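Local coordinates for protein exoglucanase A (Cellulomonas fimi, PDB 7CBD) that hydrolyses beta-1,4-glucosidic linkages in cellulose with inversion of anomeric configuration, releasing cellobiose from the non-reducing ends of the chains, at residues I142-E147 / P185-Y190; A177-H182 / K217-G222; L239-L244 / N323-R328. One frame throughout, in Å; residues are numbered along the deposited sequence.

Contact 1. Residues I142-E147 / P185-Y190; sequences IAATIE and PNVYNY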
loop_
_atom_site.group_PDB
_atom_site.type_symbol
_atom_site.label_atom_id
_atom_site.label_comp_id
_atom_site.label_asym_id
_atom_site.label_seq_id
_atom_site.Cartn_x
_atom_site.Cartn_y
_atom_site.Cartn_z
ATOM N N ILE A 142 4.352 15.130 -7.657
ATOM C CA ILE A 142 3.934 14.464 -6.430
ATOM C C ILE A 142 2.818 13.494 -6.788
ATOM O O ILE A 142 1.791 13.900 -7.345
ATOM C CB ILE A 142 3.485 15.469 -5.353
ATOM C CG1 ILE A 142 4.628 16.456 -5.028
ATOM C CG2 ILE A 142 3.007 14.718 -4.115
ATOM C CD1 ILE A 142 4.521 17.792 -5.733
ATOM N N ALA A 143 3.029 12.213 -6.506
ATOM C CA ALA A 143 1.977 11.214 -6.634
ATOM C C ALA A 143 1.393 11.028 -5.244
ATOM O O ALA A 143 2.053 10.483 -4.357
ATOM C CB ALA A 143 2.520 9.897 -7.179
ATOM N N ALA A 144 0.182 11.523 -5.047
ATOM C CA ALA A 144 -0.482 11.480 -3.753
ATOM C C ALA A 144 -1.382 10.251 -3.722
ATOM O O ALA A 144 -2.361 10.173 -4.478
ATOM C CB ALA A 144 -1.293 12.757 -3.555
ATOM N N THR A 145 -1.030 9.277 -2.879
ATOM C CA THR A 145 -1.929 8.160 -2.618
ATOM C C THR A 145 -2.998 8.642 -1.642
ATOM O O THR A 145 -2.677 9.061 -0.525
ATOM C CB THR A 145 -1.153 6.976 -2.039
ATOM O OG1 THR A 145 -0.362 6.367 -3.065
ATOM C CG2 THR A 145 -2.113 5.925 -1.477
ATOM N N ILE A 146 -4.261 8.603 -2.064
ATOM C CA ILE A 146 -5.350 9.264 -1.345
ATOM C C ILE A 146 -6.059 8.247 -0.451
ATOM O O ILE A 146 -6.863 7.432 -0.919
ATOM C CB ILE A 146 -6.342 9.945 -2.295
ATOM C CG1 ILE A 146 -5.642 10.878 -3.287
ATOM C CG2 ILE A 146 -7.391 10.708 -1.488
ATOM C CD1 ILE A 146 -4.873 12.003 -2.649
ATOM N N GLU A 147 -5.774 8.325 0.846
ATOM C CA GLU A 147 -6.522 7.721 1.948
ATOM C C GLU A 147 -6.722 6.216 1.816
ATOM O O GLU A 147 -7.836 5.737 1.560
ATOM C CB GLU A 147 -7.826 8.481 2.204
ATOM C CG GLU A 147 -7.605 9.922 2.648
ATOM C CD GLU A 147 -7.083 10.069 4.077
ATOM O OE1 GLU A 147 -7.078 9.080 4.845
ATOM O OE2 GLU A 147 -6.676 11.194 4.444
ATOM N N PRO A 185 -0.961 21.734 -10.200
ATOM C CA PRO A 185 -0.813 21.014 -11.478
ATOM C C PRO A 185 0.205 19.893 -11.465
ATOM O O PRO A 185 0.118 19.002 -12.320
ATOM C CB PRO A 185 -0.410 22.118 -12.466
ATOM C CG PRO A 185 0.169 23.184 -11.604
ATOM C CD PRO A 185 -0.635 23.162 -10.341
ATOM N N ASN A 186 1.181 19.916 -10.561
ATOM C CA ASN A 186 2.175 18.857 -10.490
ATOM C C ASN A 186 1.834 17.792 -9.458
ATOM O O ASN A 186 2.693 16.966 -9.130
ATOM C CB ASN A 186 3.582 19.430 -10.258
ATOM C CG ASN A 186 3.656 20.327 -9.034
ATOM O OD1 ASN A 186 2.676 20.979 -8.655
ATOM N ND2 ASN A 186 4.826 20.374 -8.413
ATOM N N VAL A 187 0.608 17.791 -8.936
ATOM C CA VAL A 187 0.132 16.741 -8.041
ATOM C C VAL A 187 -0.776 15.810 -8.831
ATOM O O VAL A 187 -1.640 16.268 -9.593
ATOM C CB VAL A 187 -0.592 17.321 -6.812
ATOM C CG1 VAL A 187 -1.144 16.198 -5.932
ATOM C CG2 VAL A 187 0.351 18.193 -6.007
ATOM N N TYR A 188 -0.569 14.503 -8.644
ATOM C CA TYR A 188 -1.278 13.438 -9.345
ATOM C C TYR A 188 -1.937 12.577 -8.281
ATOM O O TYR A 188 -1.251 12.025 -7.418
ATOM C CB TYR A 188 -0.280 12.613 -10.175
ATOM C CG TYR A 188 0.337 13.460 -11.275
ATOM C CD1 TYR A 188 -0.162 13.404 -12.570
ATOM C CD2 TYR A 188 1.373 14.359 -11.008
ATOM C CE1 TYR A 188 0.357 14.210 -13.577
ATOM C CE2 TYR A 188 1.905 15.174 -12.010
ATOM C CZ TYR A 188 1.385 15.095 -13.294
ATOM O OH TYR A 188 1.881 15.896 -14.306
ATOM N N ASN A 189 -3.263 12.487 -8.319
ATOM C CA ASN A 189 -4.033 11.856 -7.254
ATOM C C ASN A 189 -4.348 10.417 -7.625
ATOM O O ASN A 189 -5.033 10.164 -8.627
ATOM C CB ASN A 189 -5.337 12.614 -7.026
ATOM C CG ASN A 189 -5.112 13.977 -6.438
ATOM O OD1 ASN A 189 -4.165 14.193 -5.689
ATOM N ND2 ASN A 189 -5.978 14.916 -6.782
ATOM N N TYR A 190 -3.876 9.482 -6.801
ATOM C CA TYR A 190 -4.145 8.060 -6.970
ATOM C C TYR A 190 -5.029 7.609 -5.815
ATOM O O TYR A 190 -4.577 7.545 -4.665
ATOM C CB TYR A 190 -2.843 7.266 -7.023
ATOM C CG TYR A 190 -2.117 7.427 -8.344
ATOM C CD1 TYR A 190 -2.333 6.534 -9.387
ATOM C CD2 TYR A 190 -1.226 8.482 -8.557
ATOM C CE1 TYR A 190 -1.679 6.679 -10.613
ATOM C CE2 TYR A 190 -0.570 8.640 -9.779
ATOM C CZ TYR A 190 -0.801 7.728 -10.797
ATOM O OH TYR A 190 -0.151 7.870 -12.003
#
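Ile142 holds CG1 anti to its carbonyl carbon (chi1 -58°) and then turns to an unusual chi2 of 99°, which merely packs CD1 beside Asn186 ND2, at 3.7 Å; Asn186, with CG tucked between its own N and carbonyl carbon (chi1 55°), spends that ND2 on a hydrogen bond to Ile140 O. They sit at the start of a parallel pairing whose first bridge is Ile142 with Val187, a beta-alpha-beta crossover of strand 141-146, helix 161-182 and strand 187-192 in the distorted parallel barrel of this catalytic domain, a glycoside hydrolase family 6 fold. Ile142 N donates to Asn186 O at 2.9 Å; Tyr188 then spans Ile142 and Ala144, accepting from Ala144 N at its O while Tyr188 N gives to Ile142 O at 2.8 Å. Tyr190 repeats this two residues on, between Ala144 O and Ile146 N. Ala143 and Thr145 turn their backbone groups the other way, to strand 87-93, so strand 141-146 is bonded along both edges.

Ala143, Thr145, Tyr188 and Tyr190 share one face, where Tyr190 OH bonds to Asp359 and the Tyr188 ring, edge-on to Ile142 O, stacks with His5. Just past strand 141-146 comes Asp149, the predicted proton donor, its side chain about 10 Å from that of Thr145. The opposite face carries Ile142, Ala144, Val187 and Asn189 and is packed by helix 161-182. There Ala144 CB sits 4.2 Å from Val187 CG1. Asn189 ND2 is taken by Ser225 O, but Asn189 OD1 is buried without a polar partner, lying 3.8 Å from Ile146 CD1 and 3.9 Å from Ala144 CB.

Contact 2. Residues A177-H182 / K217-G222; sequences ALDKLH and KSTTAG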
loop_
_atom_site.group_PDB
_atom_site.type_symbol
_atom_site.label_atom_id
_atom_site.label_comp_id
_atom_site.label_asym_id
_atom_site.label_seq_id
_atom_site.Cartn_x
_atom_site.Cartn_y
_atom_site.Cartn_z
ATOM N N ALA A 177 -9.765 16.680 -0.106
ATOM C CA ALA A 177 -8.396 16.345 -0.474
ATOM C C ALA A 177 -8.214 16.429 -1.980
ATOM O O ALA A 177 -7.268 17.059 -2.470
ATOM C CB ALA A 177 -8.053 14.947 0.037
ATOM N N LEU A 178 -9.133 15.815 -2.732
ATOM C CA LEU A 178 -9.038 15.829 -4.189
ATOM C C LEU A 178 -9.143 17.244 -4.744
ATOM O O LEU A 178 -8.377 17.622 -5.640
ATOM C CB LEU A 178 -10.119 14.936 -4.794
ATOM C CG LEU A 178 -9.952 13.428 -4.590
ATOM C CD1 LEU A 178 -11.176 12.721 -5.124
ATOM C CD2 LEU A 178 -8.709 12.907 -5.283
ATOM N N ASP A 179 -10.079 18.046 -4.225
ATOM C CA ASP A 179 -10.239 19.411 -4.722
ATOM C C ASP A 179 -8.969 20.222 -4.494
ATOM O O ASP A 179 -8.488 20.919 -5.399
ATOM C CB ASP A 179 -11.418 20.103 -4.026
ATOM C CG ASP A 179 -12.784 19.671 -4.557
ATOM O OD1 ASP A 179 -12.874 19.093 -5.667
ATOM O OD2 ASP A 179 -13.785 19.937 -3.854
ATOM N N LYS A 180 -8.411 20.147 -3.282
ATOM C CA LYS A 180 -7.238 20.952 -2.955
ATOM C C LYS A 180 -6.007 20.476 -3.710
ATOM O O LYS A 180 -5.205 21.290 -4.178
ATOM C CB LYS A 180 -6.986 20.923 -1.450
ATOM C CG LYS A 180 -8.057 21.651 -0.656
ATOM C CD LYS A 180 -7.869 23.152 -0.725
ATOM C CE LYS A 180 -6.638 23.572 0.072
ATOM N NZ LYS A 180 -6.572 25.044 0.324
ATOM N N LEU A 181 -5.828 19.160 -3.823
ATOM C CA LEU A 181 -4.623 18.626 -4.441
ATOM C C LEU A 181 -4.688 18.703 -5.959
ATOM O O LEU A 181 -3.680 19.000 -6.612
ATOM C CB LEU A 181 -4.386 17.191 -3.980
ATOM C CG LEU A 181 -4.028 17.053 -2.502
ATOM C CD1 LEU A 181 -3.926 15.599 -2.107
ATOM C CD2 LEU A 181 -2.736 17.753 -2.195
ATOM N N HIS A 182 -5.855 18.421 -6.547
ATOM C CA HIS A 182 -5.941 18.501 -7.999
ATOM C C HIS A 182 -5.729 19.923 -8.517
ATOM O O HIS A 182 -5.309 20.105 -9.665
ATOM C CB HIS A 182 -7.261 17.933 -8.512
ATOM C CG HIS A 182 -7.426 18.095 -9.985
ATOM N ND1 HIS A 182 -6.611 17.453 -10.892
ATOM C CD2 HIS A 182 -8.254 18.880 -10.710
ATOM C CE1 HIS A 182 -6.953 17.813 -12.117
ATOM N NE2 HIS A 182 -7.947 18.677 -12.033
ATOM N N LYS A 217 -17.626 12.761 -9.195
ATOM C CA LYS A 217 -18.611 13.736 -9.646
ATOM C C LYS A 217 -18.901 14.805 -8.595
ATOM O O LYS A 217 -19.397 15.880 -8.950
ATOM C CB LYS A 217 -19.885 13.027 -10.108
ATOM C CG LYS A 217 -19.693 12.286 -11.424
ATOM C CD LYS A 217 -20.950 11.562 -11.876
ATOM C CE LYS A 217 -21.197 10.320 -11.053
ATOM N NZ LYS A 217 -22.238 9.468 -11.686
ATOM N N SER A 218 -18.584 14.546 -7.321
ATOM C CA SER A 218 -18.759 15.540 -6.264
ATOM C C SER A 218 -17.638 16.572 -6.222
ATOM O O SER A 218 -17.800 17.609 -5.574
ATOM C CB SER A 218 -18.860 14.864 -4.892
ATOM O OG SER A 218 -17.575 14.466 -4.417
ATOM N N THR A 219 -16.508 16.312 -6.874
ATOM C CA THR A 219 -15.403 17.259 -6.847
ATOM C C THR A 219 -15.657 18.398 -7.836
ATOM O O THR A 219 -16.491 18.298 -8.739
ATOM C CB THR A 219 -14.075 16.560 -7.174
ATOM O OG1 THR A 219 -14.067 16.164 -8.552
ATOM C CG2 THR A 219 -13.845 15.343 -6.275
ATOM N N THR A 220 -14.923 19.501 -7.671
ATOM C CA THR A 220 -15.144 20.616 -8.591
ATOM C C THR A 220 -14.674 20.294 -10.007
ATOM O O THR A 220 -15.266 20.780 -10.977
ATOM C CB THR A 220 -14.497 21.907 -8.084
ATOM O OG1 THR A 220 -13.089 21.713 -7.949
ATOM C CG2 THR A 220 -15.081 22.320 -6.745
ATOM N N ALA A 221 -13.622 19.492 -10.157
ATOM C CA ALA A 221 -13.131 19.157 -11.489
ATOM C C ALA A 221 -13.714 17.859 -12.045
ATOM O O ALA A 221 -13.374 17.468 -13.168
ATOM C CB ALA A 221 -11.603 19.110 -11.502
ATOM N N GLY A 222 -14.571 17.177 -11.291
ATOM C CA GLY A 222 -15.164 15.951 -11.801
ATOM C C GLY A 222 -14.132 14.850 -11.947
ATOM O O GLY A 222 -13.235 14.682 -11.112
HETATM O O HOH W 1 -11.563 18.995 -8.058
#
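The last turn of helix 161-182 meets the turn that follows helix 202-218, and Asp179 and Thr220 make the direct polar link between them. Thr220 N donates to Asp179 OD1 at 2.9 Å, with an N-H...O angle of 162°; it comes in on the syn side of that oxygen but 30° out of the carboxylate plane. A water also gives a proton to Asp179 OD1, at 2.7 Å, and accepts in turn from Ala221 N at 3.0 Å, so one carboxylate oxygen serves two successive amides of the turn, one directly and one through the water. The other oxygen, OD2, forms a salt bridge with Lys175 one turn earlier on the same helix. The ammonium of Lys175 also bonds Ser218 O, so it ties the helix to the end of helix 202-218 as well; such a neighbour would be expected to favour the charged form of Asp179.

Both helices belong to the outer layer of the barrel, successive beta-alpha units with strand 187-192 between them in the chain. On the inner side of the polar link the contact turns apolar: the Leu178 and Thr219 side chains cross, with Leu178 CD1 3.9 Å from Thr219 CG2. Thr219 keeps its hydroxyl off this contact, bonded to Ala216 O and Ser225 OG, while Thr219 CB comes up close to Asp179 OD1, at 3.2 Å. At the helix terminus, His182 sets its ring anti to the backbone N (chi1 176°), and the CD2-NE2 side of the imidazole reaches the turn. His182 CD2 lies 3.4 Å from Ala221 CB.

Contact 3. Residues L239-L244 / N323-R328; sequences LEEPLL and NRVDRR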
loop_
_atom_site.group_PDB
_atom_site.type_symbol
_atom_site.label_atom_id
_atom_site.label_comp_id
_atom_site.label_asym_id
_atom_site.label_seq_id
_atom_site.Cartn_x
_atom_site.Cartn_y
_atom_site.Cartn_z
ATOM N N LEU A 239 1.304 -10.118 -6.493
ATOM C CA LEU A 239 1.171 -9.524 -7.813
ATOM C C LEU A 239 0.533 -10.515 -8.780
ATOM O O LEU A 239 -0.424 -10.187 -9.491
ATOM C CB LEU A 239 2.553 -9.085 -8.298
ATOM C CG LEU A 239 2.591 -8.291 -9.599
ATOM C CD1 LEU A 239 1.825 -6.971 -9.446
ATOM C CD2 LEU A 239 4.023 -8.045 -10.026
ATOM N N GLU A 240 1.061 -11.738 -8.817
ATOM C CA GLU A 240 0.516 -12.822 -9.618
ATOM C C GLU A 240 0.581 -14.111 -8.815
ATOM O O GLU A 240 1.494 -14.311 -8.005
ATOM C CB GLU A 240 1.301 -13.035 -10.922
ATOM C CG GLU A 240 1.052 -11.970 -11.971
ATOM C CD GLU A 240 1.459 -12.410 -13.361
ATOM O OE1 GLU A 240 2.674 -12.524 -13.607
ATOM O OE2 GLU A 240 0.562 -12.641 -14.204
ATOM N N GLU A 241 -0.406 -14.980 -9.041
ATOM C CA GLU A 241 -0.337 -16.353 -8.565
ATOM C C GLU A 241 0.135 -17.211 -9.731
ATOM O O GLU A 241 -0.673 -17.566 -10.600
ATOM C CB GLU A 241 -1.703 -16.825 -8.061
ATOM C CG GLU A 241 -2.044 -16.335 -6.655
ATOM C CD GLU A 241 -1.216 -17.002 -5.564
ATOM O OE1 GLU A 241 -0.386 -17.887 -5.875
ATOM O OE2 GLU A 241 -1.394 -16.639 -4.385
ATOM N N PRO A 242 1.421 -17.564 -9.802
ATOM C CA PRO A 242 1.946 -18.193 -11.027
ATOM C C PRO A 242 1.399 -19.584 -11.290
ATOM O O PRO A 242 1.269 -19.984 -12.455
ATOM C CB PRO A 242 3.459 -18.235 -10.774
ATOM C CG PRO A 242 3.583 -18.230 -9.272
ATOM C CD PRO A 242 2.471 -17.341 -8.794
ATOM N N LEU A 243 1.102 -20.345 -10.242
ATOM C CA LEU A 243 0.592 -21.696 -10.404
ATOM C C LEU A 243 -0.924 -21.715 -10.493
ATOM O O LEU A 243 -1.488 -22.551 -11.206
ATOM C CB LEU A 243 1.091 -22.586 -9.260
ATOM C CG LEU A 243 2.614 -22.611 -9.062
ATOM C CD1 LEU A 243 2.990 -23.516 -7.891
ATOM C CD2 LEU A 243 3.339 -23.048 -10.333
ATOM N N LEU A 244 -1.589 -20.777 -9.832
ATOM C CA LEU A 244 -3.044 -20.663 -9.877
ATOM C C LEU A 244 -3.445 -19.537 -10.829
ATOM O O LEU A 244 -4.058 -18.541 -10.440
ATOM C CB LEU A 244 -3.589 -20.431 -8.470
ATOM C CG LEU A 244 -3.265 -21.509 -7.430
ATOM C CD1 LEU A 244 -3.764 -21.106 -6.051
ATOM C CD2 LEU A 244 -3.865 -22.847 -7.850
ATOM N N ASN A 323 -0.582 -24.826 -3.778
ATOM C CA ASN A 323 -0.133 -24.127 -4.971
ATOM C C ASN A 323 -0.184 -22.608 -4.878
ATOM O O ASN A 323 0.390 -21.942 -5.749
ATOM C CB ASN A 323 -0.913 -24.613 -6.199
ATOM C CG ASN A 323 -0.581 -26.047 -6.554
ATOM O OD1 ASN A 323 0.591 -26.416 -6.623
ATOM N ND2 ASN A 323 -1.604 -26.863 -6.770
ATOM N N ARG A 324 -0.835 -22.041 -3.864
ATOM C CA ARG A 324 -0.864 -20.595 -3.711
ATOM C C ARG A 324 0.456 -20.087 -3.149
ATOM O O ARG A 324 1.046 -20.707 -2.260
ATOM C CB ARG A 324 -2.014 -20.177 -2.792
ATOM C CG ARG A 324 -2.001 -20.730 -1.359
ATOM C CD ARG A 324 -3.270 -20.263 -0.676
ATOM N NE ARG A 324 -3.714 -20.990 0.512
ATOM C CZ ARG A 324 -3.465 -20.621 1.765
ATOM N NH1 ARG A 324 -2.682 -19.583 2.021
ATOM N NH2 ARG A 324 -3.984 -21.314 2.768
ATOM N N VAL A 325 0.919 -18.951 -3.677
ATOM C CA VAL A 325 2.108 -18.331 -3.106
ATOM C C VAL A 325 1.753 -17.497 -1.885
ATOM O O VAL A 325 2.566 -17.377 -0.964
ATOM C CB VAL A 325 2.954 -17.555 -4.137
ATOM C CG1 VAL A 325 3.328 -18.459 -5.310
ATOM C CG2 VAL A 325 2.233 -16.305 -4.618
ATOM N N ASP A 326 0.557 -16.902 -1.847
ATOM C CA ASP A 326 0.110 -16.207 -0.644
ATOM C C ASP A 326 -0.058 -17.247 0.452
ATOM O O ASP A 326 -0.937 -18.110 0.357
ATOM C CB ASP A 326 -1.216 -15.512 -0.937
ATOM C CG ASP A 326 -1.657 -14.579 0.181
ATOM O OD1 ASP A 326 -1.294 -14.801 1.357
ATOM O OD2 ASP A 326 -2.393 -13.621 -0.123
ATOM N N ARG A 327 0.788 -17.182 1.483
ATOM C CA ARG A 327 0.792 -18.185 2.544
ATOM C C ARG A 327 -0.002 -17.757 3.774
ATOM O O ARG A 327 0.092 -18.409 4.814
ATOM C CB ARG A 327 2.231 -18.558 2.942
ATOM C CG ARG A 327 3.141 -19.004 1.795
ATOM C CD ARG A 327 2.526 -20.097 0.934
ATOM N NE ARG A 327 2.136 -21.263 1.719
ATOM C CZ ARG A 327 1.408 -22.274 1.255
ATOM N NH1 ARG A 327 1.086 -23.276 2.059
ATOM N NH2 ARG A 327 0.988 -22.286 -0.007
ATOM N N ARG A 328 -0.778 -16.683 3.685
ATOM C CA ARG A 328 -1.546 -16.238 4.835
ATOM C C ARG A 328 -2.604 -17.264 5.230
ATOM O O ARG A 328 -3.011 -18.128 4.448
ATOM C CB ARG A 328 -2.242 -14.920 4.520
ATOM C CG ARG A 328 -1.313 -13.730 4.529
ATOM C CD ARG A 328 -2.077 -12.459 4.279
ATOM N NE ARG A 328 -2.471 -12.357 2.885
ATOM C CZ ARG A 328 -3.036 -11.282 2.349
ATOM N NH1 ARG A 328 -3.334 -10.234 3.105
ATOM N NH2 ARG A 328 -3.325 -11.266 1.054
HETATM O O HOH W 2 0.388 -19.785 -7.570
#
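Glu241 pushes its carboxylate against the backbone of Val325 and Asp326 and satisfies both amides, one oxygen to each. Val325 N donates almost straight (176°) to the syn lone pair of Glu241 OE1 at 2.8 Å; Asp326 N reaches Glu241 OE2 at 3.2 Å, also from the syn side but 17° out of the carboxylate plane. The bend at chi2 of Glu241 (-71°) folds the chain so that it slides past Val325, whose CG2 touches OE1. Glu241 OE1 has a second donor in a water at 2.7 Å. That water also gives a proton to Asn323 O at 2.8 Å and accepts from Leu244 N.

The loop 323-328 is tied up internally too. Asp326 OD1 accepts from Arg328 N, making an Asx turn, and Arg328 forms a side-on salt bridge with the same carboxylate, its NE to Asp326 OD1 and its NH2 to Asp326 OD2 at 2.8 Å. Arg324 NH1 donates to Asp326 O and to Arg328 O, and Arg327 NH2 donates to Arg324 O. Farther out, Arg324 NE forms a salt bridge with Asp321, Arg328 NH1 bonds Asn235, and Asn323 OD1 is held by Thr311 N. Pro242 CD meets Val325 CG1 tip to tip at 3.8 Å; the Leu244 side chain crosses that of Asn323 at about a right angle, its CD2 against CB.

Residues 239-244 run from strand 228-231 toward strand 250-251, with Leu239 and Glu240 resting on Ile271 of helix 270-283, while 323-328 leaves helix 316-323 on the way to strand 347-348.

Contacts 1 and 2 share a region of the barrel, their centres 12 Å apart: helix 161-182 links the strands of contact 1 in sequence and supplies one side of contact 2, and Leu181 and His182 pack on Asn189 between them. Contact 1 is core, held by regular strand-to-strand backbone bonds; contact 2 is partly buried, farther out, and depends on a carboxylate, a lysine and a water. Contact 3 lies on the other side of the chain's centre, about 30 Å from contact 1 and 37 Å from contact 2, centre to centre. It is buried as well, yet without strands: there a side-chain carboxylate meets the amides, as at contact 2.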